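Local coordinates for periplasmic oligopeptide-binding protein (Burkholderia pseudomallei, PDB 3ZS6) that probably binds oligopeptides in the periplasm as the solute-capturing component of an ABC transport system, at residues A260-Y265 and D359-V364; A298-M303 and P471-S476; T354-D359 and K388-Q393. One frame throughout, in Å; residues are numbered along the deposited sequence. Where two conformers were deposited one is given.

Interaction 1 of 3, residues A260-Y265 and D359-V364; sequences ATYYYY and DLHKKV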
loop_
_atom_site.group_PDB
_atom_site.type_symbol
_atom_site.label_atom_id
_atom_site.label_comp_id
_atom_site.label_asym_id
_atom_site.label_seq_id
_atom_site.Cartn_x
_atom_site.Cartn_y
_atom_site.Cartn_z
ATOM N N ALA A 260 -1.042 -4.176 7.610
ATOM C CA ALA A 260 -0.004 -3.292 7.104
ATOM C C ALA A 260 1.213 -3.374 8.017
ATOM O O ALA A 260 1.073 -3.490 9.236
ATOM C CB ALA A 260 -0.540 -1.848 7.017
ATOM N N THR A 261 2.403 -3.322 7.426
ATOM C CA THR A 261 3.645 -3.516 8.174
ATOM C C THR A 261 4.591 -2.330 8.003
ATOM O O THR A 261 4.843 -1.877 6.884
ATOM C CB THR A 261 4.365 -4.810 7.709
ATOM O OG1 THR A 261 3.478 -5.927 7.844
ATOM C CG2 THR A 261 5.638 -5.073 8.529
ATOM N N TYR A 262 5.110 -1.841 9.124
ATOM C CA TYR A 262 6.067 -0.747 9.154
ATOM C C TYR A 262 7.454 -1.384 9.226
ATOM O O TYR A 262 7.711 -2.248 10.075
ATOM C CB TYR A 262 5.801 0.113 10.395
ATOM C CG TYR A 262 6.553 1.431 10.517
ATOM C CD1 TYR A 262 7.930 1.462 10.712
ATOM C CD2 TYR A 262 5.869 2.641 10.500
ATOM C CE1 TYR A 262 8.610 2.671 10.850
ATOM C CE2 TYR A 262 6.540 3.851 10.646
ATOM C CZ TYR A 262 7.908 3.860 10.823
ATOM O OH TYR A 262 8.579 5.063 10.967
ATOM N N TYR A 263 8.340 -0.987 8.324
ATOM C CA TYR A 263 9.646 -1.628 8.247
ATOM C C TYR A 263 10.708 -0.734 7.623
ATOM O O TYR A 263 10.399 0.249 6.928
ATOM C CB TYR A 263 9.555 -2.947 7.473
ATOM C CG TYR A 263 9.347 -2.795 5.976
ATOM C CD1 TYR A 263 10.432 -2.713 5.109
ATOM C CD2 TYR A 263 8.059 -2.744 5.428
ATOM C CE1 TYR A 263 10.247 -2.585 3.731
ATOM C CE2 TYR A 263 7.861 -2.621 4.045
ATOM C CZ TYR A 263 8.961 -2.542 3.208
ATOM O OH TYR A 263 8.787 -2.419 1.849
ATOM N N TYR A 264 11.967 -1.079 7.880
ATOM C CA TYR A 264 13.070 -0.349 7.285
ATOM C C TYR A 264 13.612 -1.083 6.064
ATOM O O TYR A 264 14.004 -2.253 6.119
ATOM C CB TYR A 264 14.186 -0.087 8.302
ATOM C CG TYR A 264 13.949 1.115 9.196
ATOM C CD1 TYR A 264 12.947 2.034 8.921
ATOM C CD2 TYR A 264 14.737 1.332 10.314
ATOM C CE1 TYR A 264 12.739 3.140 9.747
ATOM C CE2 TYR A 264 14.544 2.431 11.135
ATOM C CZ TYR A 264 13.540 3.334 10.853
ATOM O OH TYR A 264 13.356 4.430 11.686
ATOM N N TYR A 265 13.598 -0.369 4.955
ATOM C CA TYR A 265 14.212 -0.802 3.721
ATOM C C TYR A 265 15.709 -0.867 3.952
ATOM O O TYR A 265 16.266 -0.033 4.670
ATOM C CB TYR A 265 13.859 0.252 2.678
ATOM C CG TYR A 265 14.687 0.392 1.425
ATOM C CD1 TYR A 265 15.991 0.875 1.469
ATOM C CD2 TYR A 265 14.117 0.149 0.182
ATOM C CE1 TYR A 265 16.723 1.057 0.307
ATOM C CE2 TYR A 265 14.833 0.322 -0.977
ATOM C CZ TYR A 265 16.133 0.777 -0.914
ATOM O OH TYR A 265 16.831 0.956 -2.079
ATOM N N ASP A 359 6.493 13.575 12.175
ATOM C CA ASP A 359 6.937 13.474 13.567
ATOM C C ASP A 359 7.075 12.033 14.066
ATOM O O ASP A 359 8.034 11.715 14.761
ATOM C CB ASP A 359 6.065 14.312 14.528
ATOM C CG ASP A 359 4.651 14.547 14.001
ATOM O OD1 ASP A 359 4.128 13.694 13.248
ATOM O OD2 ASP A 359 4.063 15.597 14.342
ATOM N N LEU A 360 6.142 11.154 13.713
ATOM C CA LEU A 360 6.314 9.748 14.092
ATOM C C LEU A 360 7.586 9.145 13.478
ATOM O O LEU A 360 8.384 8.506 14.171
ATOM C CB LEU A 360 5.111 8.900 13.693
ATOM C CG LEU A 360 5.465 7.405 13.785
ATOM C CD1 LEU A 360 5.559 6.976 15.243
ATOM C CD2 LEU A 360 4.486 6.529 13.018
ATOM N N HIS A 361 7.778 9.348 12.179
ATOM C CA HIS A 361 8.925 8.743 11.495
ATOM C C HIS A 361 10.235 9.247 12.070
ATOM O O HIS A 361 11.194 8.491 12.205
ATOM C CB HIS A 361 8.871 8.998 9.991
ATOM C CG HIS A 361 7.700 8.358 9.317
ATOM N ND1 HIS A 361 7.217 7.121 9.688
ATOM C CD2 HIS A 361 6.908 8.781 8.301
ATOM C CE1 HIS A 361 6.176 6.810 8.933
ATOM N NE2 HIS A 361 5.968 7.800 8.083
ATOM N N LYS A 362 10.272 10.529 12.414
ATOM C CA LYS A 362 11.465 11.099 13.016
ATOM C C LYS A 362 11.760 10.448 14.363
ATOM O O LYS A 362 12.911 10.104 14.653
ATOM C CB LYS A 362 11.340 12.616 13.178
ATOM C CG LYS A 362 12.556 13.236 13.870
ATOM C CD LYS A 362 12.504 14.764 13.897
ATOM C CE LYS A 362 13.833 15.336 14.378
ATOM N NZ LYS A 362 13.823 16.825 14.486
ATOM N N LYS A 363 10.723 10.285 15.183
ATOM C CA LYS A 363 10.872 9.654 16.496
ATOM C C LYS A 363 11.374 8.220 16.374
ATOM O O LYS A 363 12.275 7.800 17.101
ATOM C CB LYS A 363 9.546 9.664 17.264
ATOM C CG LYS A 363 9.193 10.999 17.928
ATOM C CD LYS A 363 7.837 10.924 18.649
ATOM C CE LYS A 363 7.498 12.239 19.356
ATOM N NZ LYS A 363 6.243 12.145 20.164
ATOM N N VAL A 364 10.775 7.461 15.462
ATOM C CA VAL A 364 11.203 6.085 15.238
ATOM C C VAL A 364 12.663 6.041 14.771
ATOM O O VAL A 364 13.450 5.218 15.236
ATOM C CB VAL A 364 10.283 5.366 14.227
ATOM C CG1 VAL A 364 10.748 3.936 14.007
ATOM C CG2 VAL A 364 8.839 5.374 14.735
HETATM O O HOH W 1 11.344 6.037 10.934
#
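Tyr262 reaches from strand 260-266 to His361, Leu360 and Val364 on helix 359-376, where a helix packs on the mixed sheet of an alpha/beta lobe of the periplasmic-binding-protein kind. The strand and helix segment axes cross at -55°, 11.9 Å apart, a gap that the tyrosine ring spans. Its CB points toward the helix, and CG lies anti to the backbone N (chi1 -171°). Farther out, CE1 meets Val364 CG1, while CE2 comes within 4.1 Å of Leu360 CD2 and lies in the imidazole plane at the edge of His361, 3.4 Å from CE1 of that ring. The two rings meet rim to rim with planes 45° apart. At the tip, Tyr262 OH is hydrogen-bonded to His361 ND1 (2.8 Å); either partner could donate. The Tyr262 and Val364 side chains reach toward each other tip to tip, the hydroxyl 3.7 Å from Val364 CB. Phe473 stacks on the tyrosine ring from the neighbouring strand. Two residues along, Tyr264 slides past Val364, its OH 3.5 Å from CG1. A water joins both hydroxyls, 2.9 Å from Tyr262 OH and 2.7 Å from Tyr264 OH, and donates a hydrogen bond to the carbonyl O of His361.

Interaction 2 of 3, residues A298-M303 and P471-S476; sequences AGEVPM and PLFQYS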
loop_
_atom_site.group_PDB
_atom_site.type_symbol
_atom_site.label_atom_id
_atom_site.label_comp_id
_atom_site.label_asym_id
_atom_site.label_seq_id
_atom_site.Cartn_x
_atom_site.Cartn_y
_atom_site.Cartn_z
ATOM N N ALA A 298 0.249 3.556 20.161
ATOM C CA ALA A 298 -1.085 3.529 19.588
ATOM C C ALA A 298 -1.565 2.097 19.350
ATOM O O ALA A 298 -2.414 1.853 18.496
ATOM C CB ALA A 298 -1.132 4.355 18.304
ATOM N N GLY A 299 -1.020 1.160 20.125
ATOM C CA GLY A 299 -1.393 -0.239 20.015
ATOM C C GLY A 299 -0.591 -1.058 19.011
ATOM O O GLY A 299 -0.883 -2.237 18.797
ATOM N N GLU A 300 0.416 -0.446 18.392
ATOM C CA GLU A 300 1.239 -1.150 17.407
ATOM C C GLU A 300 1.841 -2.428 17.998
ATOM O O GLU A 300 2.255 -2.447 19.151
ATOM C CB GLU A 300 2.354 -0.243 16.876
ATOM C CG GLU A 300 1.860 0.901 16.003
ATOM C CD GLU A 300 1.509 2.148 16.791
ATOM O OE1 GLU A 300 1.589 2.117 18.040
ATOM O OE2 GLU A 300 1.156 3.165 16.155
ATOM N N VAL A 301 1.897 -3.487 17.195
ATOM C CA VAL A 301 2.398 -4.783 17.657
ATOM C C VAL A 301 3.771 -5.110 17.057
ATOM O O VAL A 301 3.941 -5.077 15.841
ATOM C CB VAL A 301 1.407 -5.915 17.292
ATOM C CG1 VAL A 301 1.979 -7.277 17.680
ATOM C CG2 VAL A 301 0.060 -5.678 17.967
ATOM N N PRO A 302 4.756 -5.438 17.908
ATOM C CA PRO A 302 6.080 -5.778 17.367
ATOM C C PRO A 302 5.998 -6.804 16.239
ATOM O O PRO A 302 5.210 -7.748 16.316
ATOM C CB PRO A 302 6.816 -6.347 18.586
ATOM C CG PRO A 302 6.199 -5.608 19.750
ATOM C CD PRO A 302 4.726 -5.506 19.380
ATOM N N MET A 303 6.774 -6.591 15.179
ATOM C CA MET A 303 6.820 -7.535 14.062
ATOM C C MET A 303 8.260 -7.860 13.668
ATOM O O MET A 303 9.148 -7.011 13.779
ATOM C CB MET A 303 6.046 -7.007 12.848
ATOM C CG MET A 303 4.532 -7.114 12.982
ATOM S SD MET A 303 3.622 -6.624 11.494
ATOM C CE MET A 303 4.087 -7.919 10.331
ATOM N N PRO A 471 11.544 -5.487 9.562
ATOM C CA PRO A 471 10.196 -5.246 10.077
ATOM C C PRO A 471 10.249 -4.712 11.497
ATOM O O PRO A 471 11.063 -5.187 12.292
ATOM C CB PRO A 471 9.565 -6.643 10.063
ATOM C CG PRO A 471 10.304 -7.360 8.962
ATOM C CD PRO A 471 11.724 -6.879 9.106
ATOM N N LEU A 472 9.381 -3.751 11.812
ATOM C CA LEU A 472 9.363 -3.128 13.130
ATOM C C LEU A 472 8.063 -3.396 13.891
ATOM O O LEU A 472 8.094 -3.868 15.026
ATOM C CB LEU A 472 9.597 -1.613 13.020
ATOM C CG LEU A 472 10.985 -1.200 12.521
ATOM C CD1 LEU A 472 11.099 0.316 12.398
ATOM C CD2 LEU A 472 12.072 -1.764 13.445
ATOM N N PHE A 473 6.926 -3.074 13.280
ATOM C CA PHE A 473 5.646 -3.322 13.924
ATOM C C PHE A 473 4.488 -3.296 12.942
ATOM O O PHE A 473 4.631 -2.870 11.789
ATOM C CB PHE A 473 5.400 -2.318 15.063
ATOM C CG PHE A 473 5.518 -0.887 14.640
ATOM C CD1 PHE A 473 4.464 -0.256 13.997
ATOM C CD2 PHE A 473 6.688 -0.168 14.880
ATOM C CE1 PHE A 473 4.565 1.069 13.595
ATOM C CE2 PHE A 473 6.796 1.161 14.483
ATOM C CZ PHE A 473 5.733 1.779 13.831
ATOM N N GLN A 474 3.338 -3.769 13.408
ATOM C CA GLN A 474 2.120 -3.720 12.623
ATOM C C GLN A 474 1.487 -2.348 12.789
ATOM O O GLN A 474 1.338 -1.869 13.913
ATOM C CB GLN A 474 1.144 -4.804 13.093
ATOM C CG GLN A 474 -0.154 -4.865 12.284
ATOM C CD GLN A 474 -1.018 -6.043 12.694
ATOM O OE1 GLN A 474 -0.633 -6.836 13.555
ATOM N NE2 GLN A 474 -2.190 -6.165 12.077
ATOM N N TYR A 475 1.128 -1.712 11.675
ATOM C CA TYR A 475 0.458 -0.409 11.717
ATOM C C TYR A 475 -0.813 -0.433 12.560
ATOM O O TYR A 475 -1.573 -1.398 12.530
ATOM C CB TYR A 475 0.067 0.063 10.313
ATOM C CG TYR A 475 1.144 0.810 9.561
ATOM C CD1 TYR A 475 2.041 0.133 8.746
ATOM C CD2 TYR A 475 1.247 2.196 9.646
ATOM C CE1 TYR A 475 3.019 0.810 8.033
ATOM C CE2 TYR A 475 2.225 2.884 8.942
ATOM C CZ TYR A 475 3.109 2.183 8.139
ATOM O OH TYR A 475 4.082 2.854 7.435
ATOM N N SER A 476 -1.030 0.650 13.298
ATOM C CA SER A 476 -2.290 0.897 13.988
ATOM C C SER A 476 -3.198 1.739 13.087
ATOM O O SER A 476 -2.732 2.666 12.429
ATOM C CB SER A 476 -2.027 1.630 15.301
ATOM O OG SER A 476 -3.201 2.250 15.791
HETATM O O HOH W 2 0.841 2.769 13.534
#
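Val301 and Pro302 run beside Gln474 and Phe473 with end-to-end directions of the segments 153° apart, an antiparallel pairing held by hydrogen bonds from Gln474 N to Val301 O (2.8 Å) and from Met303 N to Leu472 O (3.0 Å). Pro302, which has no N-H, falls opposite Phe473 in a non-hydrogen-bonded pair. Glu300 and Phe473 lie side by side and point the same way, Glu300 CG 3.5 Å from Phe473 CD1 and the carboxylate turned 72° from the ring. A bend at chi2 (88°) places CD near Ser476 CB. Glu300 OE1 accepts from Ala298 N (2.9 Å) and is also bonded to Thr296 OG1; a water donates to Glu300 OE2 (2.7 Å) and accepts from Ser476 N. Through this water the carboxylate ties the loop to the strand. Beside it Ser476 OG donates to Ala298 O at 2.8 Å. On the other flank Met303 SD rests 3.5 Å from Gln474 CB, and Gln474 NE2 is hydrogen-bonded to Gln258 O. Tyr475, turned away from 298-303, packs on an apolar side chain of the bound peptide. Against strand 260-266, Leu472 and Phe473 together stand opposite the single Tyr262, which makes a classic beta bulge.

Interaction 3 of 3, residues T354-D359 and K388-Q393; sequences TYNTND and KVLMKQ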
loop_
_atom_site.group_PDB
_atom_site.type_symbol
_atom_site.label_atom_id
_atom_site.label_comp_id
_atom_site.label_asym_id
_atom_site.label_seq_id
_atom_site.Cartn_x
_atom_site.Cartn_y
_atom_site.Cartn_z
ATOM N N THR A 354 17.251 7.449 5.835
ATOM C CA THR A 354 16.354 8.417 5.220
ATOM C C THR A 354 14.890 8.100 5.535
ATOM O O THR A 354 14.471 6.946 5.452
ATOM C CB THR A 354 16.565 8.455 3.701
ATOM O OG1 THR A 354 17.959 8.643 3.420
ATOM C CG2 THR A 354 15.756 9.581 3.070
ATOM N N TYR A 355 14.118 9.124 5.893
ATOM C CA TYR A 355 12.681 8.954 6.121
ATOM C C TYR A 355 11.915 10.147 5.561
ATOM O O TYR A 355 12.498 11.204 5.325
ATOM C CB TYR A 355 12.378 8.806 7.614
ATOM C CG TYR A 355 12.673 10.054 8.409
ATOM C CD1 TYR A 355 13.943 10.288 8.926
ATOM C CD2 TYR A 355 11.690 11.006 8.636
ATOM C CE1 TYR A 355 14.222 11.435 9.652
ATOM C CE2 TYR A 355 11.959 12.160 9.370
ATOM C CZ TYR A 355 13.227 12.368 9.872
ATOM O OH TYR A 355 13.506 13.514 10.590
ATOM N N ASN A 356 10.612 9.983 5.353
ATOM C CA ASN A 356 9.800 11.097 4.870
ATOM C C ASN A 356 9.348 11.966 6.025
ATOM O O ASN A 356 8.883 11.459 7.046
ATOM C CB ASN A 356 8.601 10.623 4.034
ATOM C CG ASN A 356 7.694 9.685 4.795
ATOM O OD1 ASN A 356 8.109 8.591 5.176
ATOM N ND2 ASN A 356 6.449 10.105 5.022
ATOM N N THR A 357 9.522 13.277 5.857
ATOM C CA THR A 357 9.232 14.267 6.890
ATOM C C THR A 357 7.901 14.007 7.586
ATOM O O THR A 357 6.847 13.989 6.942
ATOM C CB THR A 357 9.228 15.687 6.285
ATOM O OG1 THR A 357 10.436 15.887 5.532
ATOM C CG2 THR A 357 9.112 16.751 7.387
ATOM N N ASN A 358 7.979 13.786 8.897
ATOM C CA ASN A 358 6.836 13.455 9.751
ATOM C C ASN A 358 7.305 13.205 11.188
ATOM O O ASN A 358 8.395 12.680 11.397
ATOM C CB ASN A 358 6.107 12.219 9.229
ATOM C CG ASN A 358 5.002 11.760 10.162
ATOM O OD1 ASN A 358 3.902 12.301 10.145
ATOM N ND2 ASN A 358 5.296 10.767 10.984
ATOM N N ASP A 359 6.493 13.575 12.175
ATOM C CA ASP A 359 6.937 13.474 13.567
ATOM C C ASP A 359 7.075 12.033 14.066
ATOM O O ASP A 359 8.034 11.715 14.761
ATOM C CB ASP A 359 6.065 14.312 14.528
ATOM C CG ASP A 359 4.651 14.547 14.001
ATOM O OD1 ASP A 359 4.128 13.694 13.248
ATOM O OD2 ASP A 359 4.063 15.597 14.342
ATOM N N LYS A 388 7.288 11.599 -1.884
ATOM C CA LYS A 388 7.436 11.287 -3.311
ATOM C C LYS A 388 8.892 11.048 -3.672
ATOM O O LYS A 388 9.207 10.182 -4.485
ATOM C CB LYS A 388 6.899 12.430 -4.183
ATOM C CG LYS A 388 5.410 12.366 -4.460
ATOM C CD LYS A 388 4.876 13.730 -4.886
ATOM C CE LYS A 388 5.681 14.314 -6.037
ATOM N NZ LYS A 388 5.171 15.663 -6.437
ATOM N N VAL A 389 9.770 11.854 -3.086
ATOM C CA VAL A 389 11.203 11.724 -3.312
ATOM C C VAL A 389 11.717 10.432 -2.681
ATOM O O VAL A 389 12.505 9.701 -3.280
ATOM C CB VAL A 389 11.964 12.940 -2.742
ATOM C CG1 VAL A 389 13.473 12.654 -2.642
ATOM C CG2 VAL A 389 11.692 14.172 -3.598
ATOM N N LEU A 390 11.267 10.155 -1.464
ATOM C CA LEU A 390 11.668 8.930 -0.783
ATOM C C LEU A 390 11.313 7.726 -1.645
ATOM O O LEU A 390 12.139 6.839 -1.837
ATOM C CB LEU A 390 10.983 8.817 0.581
ATOM C CG LEU A 390 11.371 7.568 1.387
ATOM C CD1 LEU A 390 12.881 7.545 1.616
ATOM C CD2 LEU A 390 10.616 7.527 2.708
ATOM N N MET A 391 10.082 7.695 -2.163
ATOM C CA MET A 391 9.655 6.576 -2.997
ATOM C C MET A 391 10.595 6.372 -4.181
ATOM O O MET A 391 11.006 5.242 -4.458
ATOM C CB MET A 391 8.211 6.739 -3.486
ATOM C CG MET A 391 7.172 6.072 -2.587
ATOM S SD MET A 391 5.507 5.995 -3.303
ATOM C CE MET A 391 5.359 7.640 -3.995
ATOM N N LYS A 392 10.938 7.458 -4.870
ATOM C CA LYS A 392 11.845 7.387 -6.010
ATOM C C LYS A 392 13.228 6.918 -5.581
ATOM O O LYS A 392 13.843 6.075 -6.235
ATOM C CB LYS A 392 11.940 8.745 -6.713
ATOM C CG LYS A 392 10.646 9.177 -7.378
ATOM C CD LYS A 392 10.789 10.526 -8.075
ATOM C CE LYS A 392 9.476 10.967 -8.713
ATOM N NZ LYS A 392 9.620 12.257 -9.443
ATOM N N GLN A 393 13.725 7.466 -4.476
ATOM C CA GLN A 393 15.048 7.070 -4.003
ATOM C C GLN A 393 15.134 5.578 -3.681
ATOM O O GLN A 393 16.138 4.936 -3.981
ATOM C CB GLN A 393 15.479 7.915 -2.803
ATOM C CG GLN A 393 15.926 9.320 -3.192
ATOM C CD GLN A 393 16.308 10.158 -1.986
ATOM O OE1 GLN A 393 15.925 9.853 -0.858
ATOM N NE2 GLN A 393 17.074 11.219 -2.219
#
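Leu390 is the residue of helix 387-395 that meets Thr354 and Asn356 most fully, its two methyls divided between them. Its chi1 (-179°) sets CG anti to the backbone N, and chi2 (58°) then turns CD2 to Asn356 and CD1 to Thr354. CD2 lies against the amide N of Asn356 at 3.6 Å and its OD1 at 3.7 Å, while CD1 touches Thr354 CG2 at 3.8 Å. Leu390 crosses the Asn356 side chain at about a right angle but slides past Thr354 in the opposite direction. The polar ends of the strand residues are satisfied elsewhere, Asn356 OD1 by Arg403 NH2 and Thr354 OG1 by Glu383 OE2. Packing thins one turn on, where Gln393 adds little beyond OE1 at 3.9 Å from Thr354 CG2; that buried oxygen has no hydrogen-bonding partner in the model. Lys388 points away from the strand, and Lys392 is exposed. The interface is small, 168 Å² over both sides, with segment axes 8.1 Å apart at closest approach and 140° between their directions. Tyr355 points away from 388-393 and packs on His361, Lys362 and Ala365 of helix 359-376, which leads into strand 379-385, the parallel neighbour of 350-356 in a beta-alpha-beta unit.

In the fold
All three contacts involve strands of one mixed sheet, in which strand 401-407 lies between 260-266 and 350-356, and 470-480 pairs with 260-266; interactions 1 and 3 set helices 359-376 and 387-395 against it. Centres of interactions 1 and 2 are about 10 Å apart, and they join directly through backbone bonds from Tyr262 to Leu472 and Phe473. Interaction 3 lies about 11 Å from interaction 1, centre to centre; they share Asp359. Interactions 2 and 3 are about 20 Å apart and do not touch. Along the chain, 260-265 and 298-303 come first, then 354-364 and 388-393, with 471-476 last, so segments far apart in sequence meet on one sheet; Tyr475 and Met391 each touch the bound peptide.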